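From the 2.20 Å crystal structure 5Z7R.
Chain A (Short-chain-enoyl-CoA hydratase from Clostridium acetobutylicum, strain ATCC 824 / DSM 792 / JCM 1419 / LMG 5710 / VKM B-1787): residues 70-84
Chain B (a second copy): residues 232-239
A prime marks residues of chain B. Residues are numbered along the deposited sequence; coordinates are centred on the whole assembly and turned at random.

Chain A 70-84: EMKEMNTIEGRKFGI
Chain B, residues 232-239: AFGECFST

Two helical segments meet here through shape, with no direct hydrogen bond between them. In chain A, a type I turn from Met71 to Met74, closed by Met74 N to Met71 O at 3.0 Å, leads through extended Met74 (phi/psi -62/149) and Asn75 (-109/180) into a helix running from Thr76 through Ile84. Asn75 (chi1 p) is its N-cap, OD1 accepting from Glu78 N at 3.1 Å. In chain B, a helix already under way at Ala232′ is followed by a type I turn from Cys236′ to Thr239′, in which Thr239′ N reaches Cys236′ O at 3.2 Å. The helix axes approach to 6.9 Å with their N-to-C directions 140° apart. The register is set by Arg80 and Gly234′, whose CA atoms lie 4.1 Å apart.

The principal bump is Phe237′ (chi1 -72°, chi2 88°), which has the largest covered area, 111 Å². Its hollow is lined by the turn and the first helical residues of chain A: Met71 O lies 3.4 Å from Phe237′ CE2, Met74 O 3.5 Å from Phe237′ CB, and Gly79 CA 3.6 Å from Phe237′ CD1. Met74 CB packs 3.8 Å from Phe237′ CD2, and Met74 SD lies 4.9 Å from the Phe237′ ring centroid, 24° off the ring normal. Gly79 leaves the room this ring needs: an ideal CB there would stand 2.4 Å from Phe237′ CD1, a clash.

Glycine also permits the close backbone approach. Gly234′ CA sits 3.4 Å from Thr76 O and 3.6 Å from Arg80 N; an ideal CB on Gly234′ would come within 3.0 Å of Thr76 O and 3.1 Å of Arg80 CB. Thr76 CA in turn makes a CA-H...O contact to Gly234′ O at 3.4 Å, with 155° at the hydrogen.

Phe233′ (chi1 t, chi2 60°) forms a second bump. Phe233′ CD2 lies 3.6 Å from Gly79 O, which is at the ring edge, and 3.9 Å from Gly83 CA. An ideal CB on Gly83 would be tight, 3.1 Å from Phe233′ CD2. Phe82 (chi1 t, chi2 55°) meets Phe233′ edge to edge, with Phe82 CD2 4.2 Å from Phe233′ CE2.

Near the start of the chain A helix, Thr76 (chi1 m) places OG1 3.0 Å from Ser238′ CB. Ser238′ (chi1 p) directs OG to Glu235′ O at 2.7 Å. Water 1 supplies a polar bridge, hydrogen-bonded to Thr76 OG1 at 3.1 Å and donating to Phe237′ O at 3.3 Å.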

# COMPACT_ATOMS: atom_id res chain seq x y z
N GLU A 70 -4.05 34.64 10.99
CA GLU A 70 -2.99 34.38 10.04
C GLU A 70 -3.60 33.75 8.81
O GLU A 70 -3.05 33.88 7.73
CB GLU A 70 -1.91 33.49 10.63
CG GLU A 70 -1.19 34.11 11.81
CD GLU A 70 -0.06 33.24 12.32
OE1 GLU A 70 -0.12 32.00 12.10
OE2 GLU A 70 0.88 33.79 12.96
N MET A 71 -4.76 33.11 8.97
CA MET A 71 -5.36 32.26 7.92
C MET A 71 -6.41 32.91 7.03
O MET A 71 -6.53 32.55 5.85
CB MET A 71 -5.99 31.01 8.57
CG MET A 71 -4.98 29.92 8.85
SD MET A 71 -5.68 28.43 9.59
CE MET A 71 -5.67 28.95 11.29
N LYS A 72 -7.17 33.86 7.58
CA LYS A 72 -8.37 34.39 6.94
C LYS A 72 -8.23 34.84 5.48
O LYS A 72 -9.22 34.79 4.71
CB LYS A 72 -8.90 35.58 7.74
CG LYS A 72 -10.08 36.29 7.09
CD LYS A 72 -10.70 37.29 8.05
CE LYS A 72 -11.31 38.46 7.29
NZ LYS A 72 -10.26 39.42 6.85
N GLU A 73 -7.05 35.34 5.12
CA GLU A 73 -6.86 35.95 3.80
C GLU A 73 -5.98 35.10 2.92
O GLU A 73 -5.68 35.50 1.79
CB GLU A 73 -6.26 37.36 3.93
CG GLU A 73 -7.20 38.39 4.55
CD GLU A 73 -8.50 38.59 3.78
OE1 GLU A 73 -8.48 38.65 2.54
OE2 GLU A 73 -9.55 38.73 4.44
N MET A 74 -5.58 33.94 3.41
CA MET A 74 -4.80 33.03 2.58
C MET A 74 -5.57 32.58 1.36
O MET A 74 -6.81 32.51 1.36
CB MET A 74 -4.40 31.81 3.36
CG MET A 74 -3.33 32.05 4.41
SD MET A 74 -2.95 30.48 5.21
CE MET A 74 -1.23 30.74 5.61
N ASN A 75 -4.85 32.33 0.29
CA ASN A 75 -5.50 31.78 -0.88
C ASN A 75 -5.07 30.33 -1.05
O ASN A 75 -4.25 29.82 -0.27
CB ASN A 75 -5.20 32.63 -2.13
CG ASN A 75 -3.76 32.47 -2.62
OD1 ASN A 75 -2.97 31.68 -2.10
ND2 ASN A 75 -3.42 33.23 -3.64
N THR A 76 -5.60 29.71 -2.09
CA THR A 76 -5.44 28.29 -2.36
C THR A 76 -4.00 27.84 -2.21
O THR A 76 -3.73 26.92 -1.45
CB THR A 76 -6.02 27.96 -3.74
OG1 THR A 76 -7.39 28.34 -3.74
CG2 THR A 76 -5.94 26.50 -4.07
N ILE A 77 -3.08 28.51 -2.88
CA ILE A 77 -1.68 28.10 -2.85
C ILE A 77 -0.96 28.37 -1.50
O ILE A 77 0.01 27.69 -1.13
CB ILE A 77 -0.89 28.77 -4.00
CG1 ILE A 77 0.44 28.06 -4.23
CG2 ILE A 77 -0.63 30.26 -3.73
CD1 ILE A 77 0.25 26.62 -4.63
N GLU A 78 -1.41 29.37 -0.79
CA GLU A 78 -0.85 29.68 0.47
C GLU A 78 -1.47 28.75 1.54
O GLU A 78 -0.75 28.23 2.40
CB GLU A 78 -1.11 31.16 0.74
CG GLU A 78 -0.37 32.02 -0.26
CD GLU A 78 -0.62 33.50 -0.09
OE1 GLU A 78 -1.68 33.87 0.42
OE2 GLU A 78 0.26 34.28 -0.48
N GLY A 79 -2.80 28.53 1.47
CA GLY A 79 -3.46 27.52 2.29
C GLY A 79 -2.65 26.24 2.26
O GLY A 79 -2.09 25.78 3.27
N ARG A 80 -2.53 25.71 1.07
CA ARG A 80 -1.75 24.50 0.85
C ARG A 80 -0.42 24.57 1.58
O ARG A 80 -0.11 23.65 2.31
CB ARG A 80 -1.59 24.27 -0.65
CG ARG A 80 -0.50 23.29 -1.07
CD ARG A 80 -0.48 23.14 -2.60
NE ARG A 80 0.26 21.96 -2.94
CZ ARG A 80 1.58 21.86 -2.93
NH1 ARG A 80 2.35 22.89 -2.60
NH2 ARG A 80 2.14 20.70 -3.25
N LYS A 81 0.34 25.67 1.43
CA LYS A 81 1.69 25.75 2.00
C LYS A 81 1.62 25.70 3.51
O LYS A 81 2.40 25.02 4.14
CB LYS A 81 2.46 27.02 1.57
CG LYS A 81 3.99 26.84 1.65
CD LYS A 81 4.78 28.16 1.79
CE LYS A 81 5.15 28.85 0.46
NZ LYS A 81 6.61 28.82 0.11
N PHE A 82 0.68 26.44 4.09
CA PHE A 82 0.43 26.40 5.53
C PHE A 82 0.24 24.93 5.99
O PHE A 82 1.01 24.42 6.84
CB PHE A 82 -0.81 27.21 5.84
CG PHE A 82 -0.98 27.54 7.29
CD1 PHE A 82 0.03 28.18 8.00
CD2 PHE A 82 -2.17 27.26 7.94
CE1 PHE A 82 -0.14 28.51 9.34
CE2 PHE A 82 -2.34 27.58 9.29
CZ PHE A 82 -1.32 28.21 9.98
N GLY A 83 -0.73 24.25 5.38
CA GLY A 83 -1.00 22.84 5.67
C GLY A 83 0.24 21.98 5.68
O GLY A 83 0.47 21.23 6.63
N ILE A 84 1.05 22.11 4.64
CA ILE A 84 2.28 21.31 4.53
C ILE A 84 3.24 21.63 5.67
O ILE A 84 3.91 20.75 6.21
CB ILE A 84 2.97 21.52 3.13
CG1 ILE A 84 2.17 20.81 2.04
CG2 ILE A 84 4.41 21.01 3.11
CD1 ILE A 84 2.59 21.13 0.62
N ALA B 232 -6.19 19.28 -0.36
CA ALA B 232 -7.63 19.54 -0.26
C ALA B 232 -7.86 20.78 0.60
O ALA B 232 -8.81 21.53 0.39
CB ALA B 232 -8.35 18.34 0.29
N PHE B 233 -7.01 20.92 1.60
CA PHE B 233 -7.00 22.08 2.48
C PHE B 233 -6.79 23.35 1.64
O PHE B 233 -7.54 24.31 1.75
CB PHE B 233 -5.86 21.91 3.49
CG PHE B 233 -5.83 22.95 4.58
CD1 PHE B 233 -6.91 23.09 5.44
CD2 PHE B 233 -4.71 23.75 4.76
CE1 PHE B 233 -6.88 24.03 6.46
CE2 PHE B 233 -4.68 24.70 5.79
CZ PHE B 233 -5.76 24.84 6.64
N GLY B 234 -5.80 23.36 0.78
CA GLY B 234 -5.67 24.46 -0.19
C GLY B 234 -6.97 24.85 -0.90
O GLY B 234 -7.44 25.99 -0.83
N GLU B 235 -7.58 23.88 -1.56
CA GLU B 235 -8.81 24.15 -2.27
C GLU B 235 -9.81 24.98 -1.46
O GLU B 235 -10.50 25.82 -2.04
CB GLU B 235 -9.48 22.86 -2.75
CG GLU B 235 -8.67 22.18 -3.84
CD GLU B 235 -9.10 20.76 -4.16
OE1 GLU B 235 -9.81 20.58 -5.18
OE2 GLU B 235 -8.68 19.84 -3.42
N CYS B 236 -9.91 24.75 -0.16
CA CYS B 236 -10.89 25.45 0.68
C CYS B 236 -10.70 26.98 0.69
O CYS B 236 -11.68 27.73 0.79
CB CYS B 236 -10.84 24.92 2.12
SG CYS B 236 -11.36 23.18 2.27
N PHE B 237 -9.46 27.44 0.59
CA PHE B 237 -9.20 28.87 0.67
C PHE B 237 -9.57 29.60 -0.61
O PHE B 237 -9.25 30.77 -0.77
CB PHE B 237 -7.75 29.13 1.05
CG PHE B 237 -7.44 28.79 2.49
CD1 PHE B 237 -7.06 27.50 2.85
CD2 PHE B 237 -7.61 29.74 3.49
CE1 PHE B 237 -6.84 27.17 4.17
CE2 PHE B 237 -7.37 29.42 4.82
CZ PHE B 237 -6.98 28.13 5.17
N SER B 238 -10.26 28.91 -1.52
CA SER B 238 -10.68 29.52 -2.76
C SER B 238 -12.16 29.78 -2.71
O SER B 238 -12.75 30.19 -3.71
CB SER B 238 -10.34 28.61 -3.94
OG SER B 238 -11.25 27.53 -4.05
N THR B 239 -12.78 29.56 -1.56
CA THR B 239 -14.24 29.65 -1.46
C THR B 239 -14.72 30.83 -0.61
O THR B 239 -13.99 31.30 0.26
CB THR B 239 -14.81 28.33 -0.90
OG1 THR B 239 -14.60 28.23 0.52
CG2 THR B 239 -14.13 27.15 -1.58
O HOH W 1 -7.93 31.38 -3.72